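Local atomic coordinates of periplasmic binding protein (Veillonella parvula, PDB entry 4OVK), a protein that probably captures a solute, perhaps a metal chelate as many relatives of its family do, and delivers it to an ABC transporter in the membrane. Residues A[95-100]-A[121-126]; A[197-202]-A[209-214]; A[255-258]-A[262-265]; A[276-281]-A[285-290]; A[292-297]-A[302-307]. One frame throughout, in Å; residues are numbered along the deposited sequence. Where two conformers were deposited one is given.

Interaction 1. Residues A[95-100]-A[121-126]; sequences EEVAKL and LGIPAV
Ile-123 reaches out from the turn after one helix to touch Val-97 and Ala-98 on the flank of another, and its side chain makes every close approach from its own segment. At the root, Ile-123 CB stands back from the neighbouring helix, 5.1 Å from Val-97 CG1. The chain then divides. CG2 remains near the base and comes within 4.5 Å of Val-97 CG1, a loose approach. CG1, which lies beside the backbone N with chi1 at -56°, keeps its distance from the helix and serves mainly as the arm that carries CD1. With chi2 at 168° that arm is extended, and CD1 becomes the working end: it packs on Val-97 CG1 at 3.7 Å, lies 3.9 Å from Val-97 O, and rests 4.0 Å from Ala-98 CA. One methyl thus meets a side chain and the main chain on a single turn of helix 94-100. No hydrogen bond spans the two segments, and the pairing is purely van der Waals. What presents Ile-123 is the Schellman motif that ends helix 112-120, where Gly-122 takes a positive phi and the chain turns toward the next strand. The pair has common neighbours as well: Val-97 and Ile-123 both lean on Val-105 of strand 104-108 and on Leu-118 of helix 112-120. The contact therefore ties helix 94-100 to a beta-alpha-beta unit in which strand 104-108, helix 112-120 and edge strand 125-128 follow one another in a parallel sheet.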
# COMPACT_ATOMS: atom_id res chain seq x y z
N GLU A 95 -11.66 -12.64 -24.10
CA GLU A 95 -10.93 -13.51 -25.03
C GLU A 95 -9.52 -13.83 -24.48
O GLU A 95 -9.10 -14.99 -24.47
CB GLU A 95 -10.83 -12.87 -26.42
CG GLU A 95 -9.96 -13.65 -27.40
CD GLU A 95 -10.01 -13.10 -28.82
OE1 GLU A 95 -10.27 -11.89 -28.99
OE2 GLU A 95 -9.77 -13.89 -29.77
N GLU A 96 -8.82 -12.80 -24.02
CA GLU A 96 -7.46 -12.98 -23.51
C GLU A 96 -7.42 -13.88 -22.25
O GLU A 96 -6.57 -14.76 -22.14
CB GLU A 96 -6.82 -11.60 -23.23
CG GLU A 96 -5.35 -11.63 -22.81
CD GLU A 96 -4.40 -11.22 -23.92
OE1 GLU A 96 -4.69 -10.25 -24.65
OE2 GLU A 96 -3.34 -11.87 -24.05
N VAL A 97 -8.36 -13.67 -21.32
CA VAL A 97 -8.41 -14.46 -20.08
C VAL A 97 -8.71 -15.92 -20.39
O VAL A 97 -8.17 -16.82 -19.75
CB VAL A 97 -9.48 -13.95 -19.08
CG1 VAL A 97 -9.42 -14.74 -17.78
CG2 VAL A 97 -9.28 -12.47 -18.79
N ALA A 98 -9.58 -16.14 -21.36
CA ALA A 98 -9.93 -17.49 -21.79
C ALA A 98 -8.72 -18.22 -22.37
O ALA A 98 -8.55 -19.41 -22.14
CB ALA A 98 -11.06 -17.43 -22.82
N LYS A 99 -7.88 -17.49 -23.11
CA LYS A 99 -6.62 -18.04 -23.62
C LYS A 99 -5.64 -18.33 -22.48
O LYS A 99 -5.02 -19.39 -22.45
CB LYS A 99 -5.96 -17.07 -24.62
CG LYS A 99 -6.62 -17.05 -26.00
CD LYS A 99 -5.90 -16.12 -26.97
CE LYS A 99 -6.12 -14.65 -26.61
NZ LYS A 99 -5.98 -13.74 -27.79
N LEU A 100 -5.53 -17.39 -21.54
CA LEU A 100 -4.64 -17.52 -20.37
C LEU A 100 -4.98 -18.71 -19.45
O LEU A 100 -4.11 -19.24 -18.77
CB LEU A 100 -4.67 -16.26 -19.50
CG LEU A 100 -3.65 -15.15 -19.65
CD1 LEU A 100 -3.92 -14.10 -18.59
CD2 LEU A 100 -2.24 -15.71 -19.52
N LEU A 121 -17.62 -18.78 -18.95
CA LEU A 121 -16.43 -19.23 -19.67
C LEU A 121 -15.64 -20.31 -18.93
O LEU A 121 -14.58 -20.71 -19.39
CB LEU A 121 -15.53 -18.02 -19.97
CG LEU A 121 -16.16 -16.99 -20.92
CD1 LEU A 121 -15.36 -15.70 -20.93
CD2 LEU A 121 -16.27 -17.57 -22.32
N GLY A 122 -16.16 -20.77 -17.80
CA GLY A 122 -15.52 -21.82 -17.02
C GLY A 122 -14.35 -21.32 -16.17
O GLY A 122 -13.48 -22.11 -15.79
N ILE A 123 -14.34 -20.03 -15.86
CA ILE A 123 -13.24 -19.43 -15.11
C ILE A 123 -13.74 -18.90 -13.77
O ILE A 123 -14.48 -17.91 -13.73
CB ILE A 123 -12.57 -18.29 -15.89
CG1 ILE A 123 -12.09 -18.79 -17.27
CG2 ILE A 123 -11.40 -17.72 -15.09
CD1 ILE A 123 -11.69 -17.67 -18.19
N PRO A 124 -13.33 -19.55 -12.67
CA PRO A 124 -13.75 -19.05 -11.35
C PRO A 124 -13.22 -17.65 -11.08
O PRO A 124 -12.12 -17.31 -11.52
CB PRO A 124 -13.12 -20.06 -10.39
CG PRO A 124 -12.99 -21.32 -11.20
CD PRO A 124 -12.61 -20.83 -12.57
N ALA A 125 -14.01 -16.87 -10.37
CA ALA A 125 -13.65 -15.51 -10.00
C ALA A 125 -14.08 -15.24 -8.56
O ALA A 125 -15.19 -15.62 -8.16
CB ALA A 125 -14.30 -14.52 -10.94
N VAL A 126 -13.21 -14.57 -7.81
CA VAL A 126 -13.51 -14.20 -6.43
C VAL A 126 -13.46 -12.70 -6.32
O VAL A 126 -12.54 -12.05 -6.85
CB VAL A 126 -12.58 -14.86 -5.39
CG1 VAL A 126 -12.80 -16.38 -5.36
CG2 VAL A 126 -11.12 -14.56 -5.64

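Interaction 2. Residues A[197-202]-A[209-214]; sequences VNQLMI and NAAKDT
Gln-199 and Asn-209 lay their side-chain amides one on the other, the planes only 17° apart, and each sends its N-H groups to a backbone carbonyl. Asn-209 ND2 donates to Gln-199 O at 3.1 Å in a nearly straight bond, 169° at the hydrogen. The same carbonyl also takes a bond from Thr-203 OG1. In the opposite sense, Gln-199 NE2 donates to Ala-211 O at 3.1 Å, arriving from above the carbonyl plane. Ala-211 O already accepts the turn bond from Thr-214 N, so two donors hold it from opposite faces. The second N-H of Gln-199 goes to Ala-192 O. Asn-209 OD1, by contrast, meets carbon across the contact: Ile-202 CD1 and Gln-199 CG each lie 3.2 Å away. Strand 208-209 is an outermost strand of the parallel sheet that includes 180-184, and the contact ties its end to the helix preceding it. Because these amides are largely buried, the bonds probably offset the cost of burying polar groups. Reciprocal pairing of side-chain N-H with main-chain C=O is consistent with helix 197-204 and the turns beginning at Asn-209 being held at a set distance and orientation.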
# COMPACT_ATOMS: atom_id res chain seq x y z
N VAL A 197 -7.35 7.45 4.11
CA VAL A 197 -6.69 6.63 5.11
C VAL A 197 -5.44 7.33 5.66
O VAL A 197 -5.06 7.12 6.82
CB VAL A 197 -6.30 5.24 4.55
CG1 VAL A 197 -5.27 5.37 3.43
CG2 VAL A 197 -5.80 4.33 5.67
N ASN A 198 -4.81 8.17 4.84
CA ASN A 198 -3.62 8.91 5.29
C ASN A 198 -3.90 9.79 6.52
O ASN A 198 -3.06 9.90 7.41
CB ASN A 198 -3.06 9.78 4.15
CG ASN A 198 -2.87 9.01 2.86
OD1 ASN A 198 -3.84 8.71 2.15
ND2 ASN A 198 -1.64 8.67 2.56
N GLN A 199 -5.09 10.39 6.58
CA GLN A 199 -5.43 11.20 7.76
C GLN A 199 -5.68 10.33 8.99
O GLN A 199 -5.30 10.70 10.10
CB GLN A 199 -6.60 12.15 7.48
CG GLN A 199 -6.20 13.28 6.53
CD GLN A 199 -6.92 14.60 6.77
OE1 GLN A 199 -7.67 14.78 7.75
NE2 GLN A 199 -6.70 15.54 5.85
N LEU A 200 -6.28 9.15 8.78
CA LEU A 200 -6.42 8.17 9.86
C LEU A 200 -5.04 7.76 10.38
O LEU A 200 -4.85 7.64 11.58
CB LEU A 200 -7.19 6.92 9.41
CG LEU A 200 -8.63 7.09 8.95
CD1 LEU A 200 -9.20 5.74 8.54
CD2 LEU A 200 -9.50 7.75 10.02
N MSE A 201 -4.09 7.56 9.47
CA MSE A 201 -2.73 7.12 9.86
C MSE A 201 -2.03 8.24 10.61
O MSE A 201 -1.34 8.00 11.61
CB MSE A 201 -1.92 6.63 8.64
CG MSE A 201 -2.39 5.23 8.22
SE MSE A 201 -1.10 4.39 6.98
CE MSE A 201 -1.60 5.75 5.64
N ILE A 202 -2.20 9.47 10.16
CA ILE A 202 -1.63 10.63 10.88
C ILE A 202 -2.17 10.71 12.31
O ILE A 202 -1.41 10.89 13.28
CB ILE A 202 -1.86 11.95 10.09
CG1 ILE A 202 -0.92 12.01 8.89
CG2 ILE A 202 -1.64 13.17 10.98
CD1 ILE A 202 -1.24 13.11 7.89
N ASN A 209 -3.89 16.59 11.66
CA ASN A 209 -4.02 16.78 10.22
C ASN A 209 -4.14 18.25 9.84
O ASN A 209 -5.14 18.91 10.14
CB ASN A 209 -5.24 16.02 9.73
CG ASN A 209 -4.97 14.55 9.65
OD1 ASN A 209 -4.13 14.12 8.87
ND2 ASN A 209 -5.66 13.77 10.48
N ALA A 210 -3.12 18.77 9.15
CA ALA A 210 -3.17 20.13 8.60
C ALA A 210 -4.41 20.35 7.74
O ALA A 210 -5.01 21.42 7.79
CB ALA A 210 -1.91 20.43 7.78
N ALA A 211 -4.79 19.33 6.96
CA ALA A 211 -5.94 19.40 6.04
C ALA A 211 -7.22 18.78 6.61
O ALA A 211 -8.09 18.32 5.86
CB ALA A 211 -5.57 18.74 4.72
N LYS A 212 -7.33 18.79 7.93
CA LYS A 212 -8.47 18.27 8.69
C LYS A 212 -9.84 18.72 8.17
O LYS A 212 -10.81 17.94 8.17
CB LYS A 212 -8.27 18.71 10.15
CG LYS A 212 -9.49 18.71 11.06
CD LYS A 212 -9.11 19.32 12.41
CE LYS A 212 -9.05 20.84 12.33
NZ LYS A 212 -7.98 21.38 13.19
N ASP A 213 -9.92 19.97 7.72
CA ASP A 213 -11.20 20.53 7.26
C ASP A 213 -11.35 20.51 5.74
O ASP A 213 -12.28 21.11 5.22
CB ASP A 213 -11.38 21.94 7.82
CG ASP A 213 -11.42 21.96 9.35
OD1 ASP A 213 -12.09 21.09 9.94
OD2 ASP A 213 -10.79 22.85 9.96
N THR A 214 -10.47 19.79 5.04
CA THR A 214 -10.57 19.60 3.60
C THR A 214 -11.17 18.22 3.31
O THR A 214 -10.65 17.21 3.76
CB THR A 214 -9.20 19.74 2.91
OG1 THR A 214 -8.69 21.06 3.11
CG2 THR A 214 -9.29 19.47 1.41

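Interaction 3. Residues A[255-258]-A[262-265]; sequences QNWS and AVKT
Ser-258 and Val-263 bring the two backbones nearest, 6.2 Å between CA atoms, where the loop that leads into helix 261-264 runs past the helix it is about to form. Val-263 faces the loop and straddles one carbonyl: its CB and its CG2 each lie 3.3 Å from Trp-257 O. CG2 stands beside the backbone N, and this turns it also toward Trp-257 CB, 4.0 Å away, where it approaches the indole obliquely. One residue on, Lys-264 lays its aliphatic part along the loop, CG 3.3 Å from Ser-258 O. With an alanine in place of Val-263 both methyls are gone, which is likely to open a gap beside Trp-257 CB and its carbonyl and to lose the contact with Ile-247 of helix 244-248. The loop brings its own polar order. Trp-257 NE1 donates in the ring plane to a lone pair of Gln-255 OE1 at 2.9 Å. Asn-256 OD1 closes an Asx turn by accepting from Ser-258 N at 3.1 Å, and takes a second bond from Ser-258 OG at 2.8 Å. Asp-250 OD1 in turn accepts from Trp-257 N. Hydrogen bonds thus shape the loop from within, while across the contact there are none and the helix contributes apolar packing, through the valine methyls and the lysine methylenes.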
# COMPACT_ATOMS: atom_id res chain seq x y z
N GLN A 255 4.48 28.43 -6.37
CA GLN A 255 4.46 28.01 -4.97
C GLN A 255 5.68 28.53 -4.25
O GLN A 255 6.79 28.45 -4.76
CB GLN A 255 4.40 26.48 -4.86
CG GLN A 255 3.21 25.86 -5.59
CD GLN A 255 3.31 24.35 -5.72
OE1 GLN A 255 3.85 23.66 -4.85
NE2 GLN A 255 2.78 23.82 -6.82
N ASN A 256 5.45 29.07 -3.07
CA ASN A 256 6.51 29.53 -2.20
C ASN A 256 6.39 28.80 -0.87
O ASN A 256 5.54 29.12 -0.03
CB ASN A 256 6.43 31.05 -2.02
CG ASN A 256 7.60 31.61 -1.23
OD1 ASN A 256 8.42 30.87 -0.68
ND2 ASN A 256 7.67 32.93 -1.16
N TRP A 257 7.24 27.80 -0.70
CA TRP A 257 7.26 26.95 0.49
C TRP A 257 8.22 27.48 1.57
O TRP A 257 8.26 26.93 2.66
CB TRP A 257 7.64 25.52 0.08
CG TRP A 257 6.57 24.84 -0.70
CD1 TRP A 257 6.39 24.88 -2.05
CD2 TRP A 257 5.51 24.04 -0.18
NE1 TRP A 257 5.28 24.14 -2.41
CE2 TRP A 257 4.72 23.62 -1.28
CE3 TRP A 257 5.14 23.63 1.11
CZ2 TRP A 257 3.59 22.80 -1.13
CZ3 TRP A 257 4.01 22.82 1.26
CH2 TRP A 257 3.26 22.41 0.15
N SER A 258 8.98 28.54 1.27
CA SER A 258 10.16 28.91 2.09
C SER A 258 9.89 29.31 3.54
O SER A 258 10.78 29.20 4.39
CB SER A 258 10.97 30.01 1.40
OG SER A 258 10.27 31.24 1.36
N ALA A 262 7.70 23.29 8.46
CA ALA A 262 8.30 22.03 7.99
C ALA A 262 9.48 22.26 7.05
O ALA A 262 10.43 21.48 7.05
CB ALA A 262 7.26 21.14 7.30
N VAL A 263 9.43 23.34 6.27
CA VAL A 263 10.47 23.63 5.30
C VAL A 263 11.68 24.27 5.98
O VAL A 263 12.82 23.88 5.74
CB VAL A 263 9.93 24.51 4.15
CG1 VAL A 263 11.03 24.85 3.15
CG2 VAL A 263 8.78 23.78 3.46
N LYS A 264 11.42 25.24 6.86
CA LYS A 264 12.49 25.91 7.60
C LYS A 264 13.25 24.97 8.53
O LYS A 264 14.46 25.13 8.73
CB LYS A 264 11.92 27.10 8.38
CG LYS A 264 11.38 28.20 7.47
CD LYS A 264 11.04 29.47 8.25
CE LYS A 264 9.78 29.31 9.07
NZ LYS A 264 9.57 30.46 9.98
N THR A 265 12.54 23.98 9.09
CA THR A 265 13.14 23.00 10.01
C THR A 265 13.54 21.69 9.32
O THR A 265 13.93 20.74 10.01
CB THR A 265 12.18 22.68 11.18
OG1 THR A 265 10.94 22.18 10.68
CG2 THR A 265 11.94 23.93 12.04

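Interaction 4. Residues A[276-281]-A[285-290]; sequences YRWDAP and TPLMMK
Thr-285 OG1 is the polar atom that draws the loop and the helix together: it accepts from the backbone N of Asn-282, binds water 1 at 2.9 Å, and packs against Pro-281 CA at 3.6 Å. Water 1 in turn donates to Trp-278 O at 2.7 Å, so a single solvent molecule carries the hydroxyl's grip across to the loop carbonyl. Beyond this bridge the contact belongs to the indole of Trp-278, which lies against the first turns of helix 285-296 and crosses the side chains of Leu-287 and Met-288 at a slant. Its far corner, CH2, presses on Leu-287 CB at 3.5 Å, while CE3 sits 3.6 Å from Met-288 CB. Met-288, present as selenomethionine, leaves the helix with CG anti to the backbone N (chi1 173°) and then bends at chi2 (59°), a course that brings its selenium beside the ring. SE lies 5.4 Å from the centroid of the six-membered ring and 82° off its normal, a Met-aromatic contact made at the edge. The pyrrole end of the indole is held too, for NE1 donates to Glu-284 OE1. The contact joins the loop after strand 268-270 to the start of helix 285-296, whose Leu-287 also packs on helices 150-170 and 306-318. The chemistry is therefore divided: a broad apolar surface supplies the packing, and a bridging water and the tryptophan N-H bond are likely to fix how the loop is turned.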
# COMPACT_ATOMS: atom_id res chain seq x y z
N TYR A 276 5.03 -2.39 -2.68
CA TYR A 276 4.02 -1.55 -3.30
C TYR A 276 4.11 -0.24 -2.52
O TYR A 276 4.76 -0.19 -1.44
CB TYR A 276 2.62 -2.19 -3.19
CG TYR A 276 1.59 -1.51 -4.08
CD1 TYR A 276 1.65 -1.64 -5.46
CD2 TYR A 276 0.59 -0.72 -3.54
CE1 TYR A 276 0.73 -1.00 -6.27
CE2 TYR A 276 -0.34 -0.10 -4.34
CZ TYR A 276 -0.26 -0.23 -5.71
OH TYR A 276 -1.18 0.41 -6.50
N ARG A 277 3.54 0.83 -3.03
CA ARG A 277 3.62 2.07 -2.26
C ARG A 277 2.85 1.93 -0.93
O ARG A 277 1.90 1.15 -0.81
CB ARG A 277 3.21 3.30 -3.06
CG ARG A 277 1.78 3.33 -3.47
CD ARG A 277 1.53 4.41 -4.52
NE ARG A 277 0.17 4.27 -5.01
CZ ARG A 277 -0.20 4.18 -6.28
NH1 ARG A 277 -1.49 4.03 -6.56
NH2 ARG A 277 0.68 4.24 -7.28
N TRP A 278 3.34 2.65 0.06
CA TRP A 278 2.83 2.56 1.41
C TRP A 278 1.79 3.63 1.71
O TRP A 278 1.31 3.73 2.83
CB TRP A 278 4.00 2.65 2.40
CG TRP A 278 4.86 1.43 2.47
CD1 TRP A 278 4.78 0.31 1.68
CD2 TRP A 278 5.95 1.20 3.38
NE1 TRP A 278 5.75 -0.60 2.05
CE2 TRP A 278 6.47 -0.07 3.10
CE3 TRP A 278 6.52 1.96 4.42
CZ2 TRP A 278 7.55 -0.61 3.80
CZ3 TRP A 278 7.60 1.41 5.12
CH2 TRP A 278 8.09 0.14 4.81
N ASP A 279 1.41 4.39 0.67
CA ASP A 279 0.51 5.54 0.76
C ASP A 279 -0.94 5.15 0.99
O ASP A 279 -1.74 6.01 1.37
CB ASP A 279 0.57 6.37 -0.54
CG ASP A 279 1.98 6.91 -0.85
OD1 ASP A 279 2.50 7.77 -0.11
OD2 ASP A 279 2.57 6.46 -1.84
N ALA A 280 -1.29 3.89 0.75
CA ALA A 280 -2.63 3.36 1.00
C ALA A 280 -2.53 1.92 1.53
O ALA A 280 -1.45 1.32 1.52
CB ALA A 280 -3.46 3.40 -0.28
N PRO A 281 -3.65 1.35 1.99
CA PRO A 281 -3.57 0.02 2.60
C PRO A 281 -2.93 -1.06 1.71
O PRO A 281 -3.24 -1.16 0.51
CB PRO A 281 -5.04 -0.32 2.90
CG PRO A 281 -5.72 1.00 3.01
CD PRO A 281 -5.02 1.89 2.03
N THR A 285 1.62 -2.25 5.45
CA THR A 285 1.11 -1.09 6.19
C THR A 285 1.64 -0.96 7.63
O THR A 285 1.96 0.16 8.06
CB THR A 285 -0.42 -1.02 6.17
OG1 THR A 285 -0.86 -0.77 4.83
CG2 THR A 285 -0.95 0.10 7.07
N PRO A 286 1.75 -2.06 8.38
CA PRO A 286 2.33 -1.91 9.73
C PRO A 286 3.73 -1.28 9.76
O PRO A 286 4.09 -0.60 10.74
CB PRO A 286 2.37 -3.34 10.26
CG PRO A 286 1.25 -4.01 9.57
CD PRO A 286 1.23 -3.43 8.18
N LEU A 287 4.52 -1.51 8.71
CA LEU A 287 5.86 -0.91 8.61
C LEU A 287 5.76 0.60 8.33
O LEU A 287 6.52 1.41 8.88
CB LEU A 287 6.70 -1.62 7.55
CG LEU A 287 6.95 -3.09 7.87
CD1 LEU A 287 7.43 -3.82 6.64
CD2 LEU A 287 7.94 -3.28 9.03
N MSE A 288 4.79 0.98 7.51
CA MSE A 288 4.51 2.40 7.27
C MSE A 288 4.10 3.10 8.55
O MSE A 288 4.54 4.21 8.81
CB MSE A 288 3.43 2.53 6.21
CG MSE A 288 2.96 3.96 6.02
SE MSE A 288 4.42 5.18 5.50
CE MSE A 288 3.33 6.45 4.47
N MSE A 289 3.28 2.44 9.36
CA MSE A 289 2.82 3.04 10.63
C MSE A 289 4.00 3.25 11.57
O MSE A 289 4.11 4.28 12.26
CB MSE A 289 1.78 2.13 11.28
CG MSE A 289 0.54 2.06 10.42
SE MSE A 289 -0.55 3.64 10.76
CE MSE A 289 -2.14 2.51 11.05
N LYS A 290 4.92 2.30 11.56
CA LYS A 290 6.13 2.41 12.37
C LYS A 290 7.05 3.56 11.93
O LYS A 290 7.57 4.28 12.78
CB LYS A 290 6.86 1.09 12.42
CG LYS A 290 6.21 0.14 13.42
CD LYS A 290 6.87 -1.21 13.51
CE LYS A 290 6.42 -1.88 14.81
NZ LYS A 290 7.02 -3.22 15.04
O HOH W 1 0.28 1.89 4.53

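Interaction 5. Residues A[292-297]-A[302-307]; sequences MGQLIQ and NDYILR
Tyr-304 offers one face of its ring to the amide of Gln-294, which lies over it almost parallel, the planes 16° apart and NE2 3.5 Å above the ring toward its rim. On the same side Gln-294 CG approaches the phenol OH at 3.4 Å, and the OH itself makes a hydrogen bond with Lys-290 O. The ring comes so near helix 285-296 that at Gly-293 any CB would fall tight against this hydroxyl. Tyr-304 turns back this way because its CG sits between the backbone N and the carbonyl carbon, chi1 59°. Gln-294 NE2 also donates to Tyr-304 O at 3.1 Å, a bent bond of 136°, and has a further acceptor in Phe-301 O. OE1 accepts from water 2 at 2.6 Å, and that water accepts from Leu-306 N. A leucine in place of Gln-294 would probably leave Tyr-304 O and water 2 each without this partner and the ring face without its amide. The arrangement is a tight connection between two consecutive helices: the glutamine reaches the loop directly at Tyr-304 O and the first turn of helix 306-318 through water at Leu-306 N, with Ile-305 at the N-cap.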
# COMPACT_ATOMS: atom_id res chain seq x y z
N MSE A 292 6.01 6.34 10.35
CA MSE A 292 5.31 7.59 10.68
C MSE A 292 5.39 7.87 12.16
O MSE A 292 5.62 9.01 12.57
CB MSE A 292 3.85 7.51 10.26
CG MSE A 292 3.76 7.47 8.74
SE MSE A 292 1.87 7.47 8.20
CE MSE A 292 1.39 9.13 9.13
N GLY A 293 5.18 6.84 12.97
CA GLY A 293 5.25 7.00 14.43
C GLY A 293 6.56 7.60 14.90
O GLY A 293 6.60 8.51 15.75
N GLN A 294 7.66 7.11 14.34
CA GLN A 294 8.96 7.63 14.74
C GLN A 294 9.27 9.03 14.18
O GLN A 294 10.10 9.72 14.74
CB GLN A 294 10.07 6.63 14.45
CG GLN A 294 10.01 5.50 15.45
CD GLN A 294 11.17 4.54 15.39
OE1 GLN A 294 11.81 4.37 14.34
NE2 GLN A 294 11.44 3.88 16.52
N LEU A 295 8.61 9.44 13.10
CA LEU A 295 8.70 10.82 12.64
C LEU A 295 7.90 11.75 13.53
O LEU A 295 8.36 12.81 13.89
CB LEU A 295 8.18 10.98 11.21
CG LEU A 295 8.99 10.38 10.07
CD1 LEU A 295 8.28 10.67 8.75
CD2 LEU A 295 10.41 10.92 10.08
N ILE A 296 6.70 11.33 13.90
CA ILE A 296 5.73 12.25 14.51
C ILE A 296 5.85 12.29 16.05
O ILE A 296 5.89 13.38 16.64
CB ILE A 296 4.30 11.91 14.04
CG1 ILE A 296 4.23 12.04 12.51
CG2 ILE A 296 3.29 12.81 14.74
CD1 ILE A 296 2.96 11.52 11.87
N GLN A 297 5.91 11.12 16.68
CA GLN A 297 6.03 11.01 18.14
C GLN A 297 7.14 10.03 18.53
O GLN A 297 6.86 8.97 19.09
CB GLN A 297 4.71 10.53 18.76
CG GLN A 297 3.54 11.46 18.54
CD GLN A 297 3.61 12.75 19.35
OE1 GLN A 297 4.49 12.96 20.19
NE2 GLN A 297 2.64 13.62 19.10
N ASN A 302 9.27 4.42 20.82
CA ASN A 302 10.71 4.28 21.06
C ASN A 302 11.13 2.88 21.46
O ASN A 302 12.21 2.69 22.03
CB ASN A 302 11.14 5.25 22.18
CG ASN A 302 10.45 4.94 23.50
OD1 ASN A 302 9.55 4.09 23.58
ND2 ASN A 302 10.86 5.63 24.55
N ASP A 303 10.29 1.90 21.16
CA ASP A 303 10.53 0.53 21.62
C ASP A 303 10.58 -0.48 20.48
O ASP A 303 10.33 -1.68 20.67
CB ASP A 303 9.49 0.15 22.68
CG ASP A 303 8.07 0.43 22.25
OD1 ASP A 303 7.84 0.75 21.07
OD2 ASP A 303 7.17 0.33 23.10
N TYR A 304 10.91 0.02 19.29
CA TYR A 304 11.21 -0.81 18.12
C TYR A 304 12.26 -0.14 17.25
O TYR A 304 12.48 1.08 17.33
CB TYR A 304 9.96 -1.10 17.29
CG TYR A 304 9.26 0.12 16.75
CD1 TYR A 304 9.66 0.72 15.56
CD2 TYR A 304 8.18 0.69 17.43
CE1 TYR A 304 9.02 1.85 15.07
CE2 TYR A 304 7.53 1.80 16.94
CZ TYR A 304 7.95 2.39 15.76
OH TYR A 304 7.29 3.50 15.27
N ILE A 305 12.93 -0.96 16.46
CA ILE A 305 13.89 -0.49 15.46
C ILE A 305 13.34 -0.88 14.09
O ILE A 305 13.24 -2.07 13.75
CB ILE A 305 15.28 -1.13 15.67
CG1 ILE A 305 15.81 -0.81 17.08
CG2 ILE A 305 16.25 -0.67 14.60
CD1 ILE A 305 17.03 -1.62 17.45
N LEU A 306 12.95 0.13 13.32
CA LEU A 306 12.23 -0.07 12.07
C LEU A 306 13.03 -0.93 11.09
O LEU A 306 12.48 -1.84 10.47
CB LEU A 306 11.90 1.28 11.43
CG LEU A 306 11.19 1.20 10.07
CD1 LEU A 306 9.92 0.36 10.15
CD2 LEU A 306 10.89 2.60 9.55
N ARG A 307 14.33 -0.67 10.97
CA ARG A 307 15.20 -1.43 10.07
C ARG A 307 15.16 -2.93 10.39
O ARG A 307 15.13 -3.75 9.48
CB ARG A 307 16.63 -0.88 10.16
CG ARG A 307 17.75 -1.78 9.70
CD ARG A 307 19.10 -1.08 9.84
NE ARG A 307 19.10 0.25 9.22
CZ ARG A 307 19.57 0.54 8.01
NH1 ARG A 307 20.12 -0.40 7.24
NH2 ARG A 307 19.52 1.79 7.57
O HOH W 2 13.80 2.76 14.15

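In the fold
Interaction 1 stands apart, about 40 Å between centres from interaction 2 and on the opposite side of the chain's centre: it belongs to one parallel sheet, whereas interactions 2 and 3 flank the other. Interactions 2, 4 and 5 form a connected group. Interactions 4 and 5 share helix 285-296, which meets helix 197-204 of interaction 2 through Met-289 and Met-292. The chemistry follows position. Interactions 1, 2 and 4 are buried, yet interaction 1 is van der Waals packing without hydrogen bonds, interaction 2 largely amide and interaction 4 aromatic with a bridging water. Interactions 3 and 5 are only partly buried, and in both, polar groups order a loop beside a helix end.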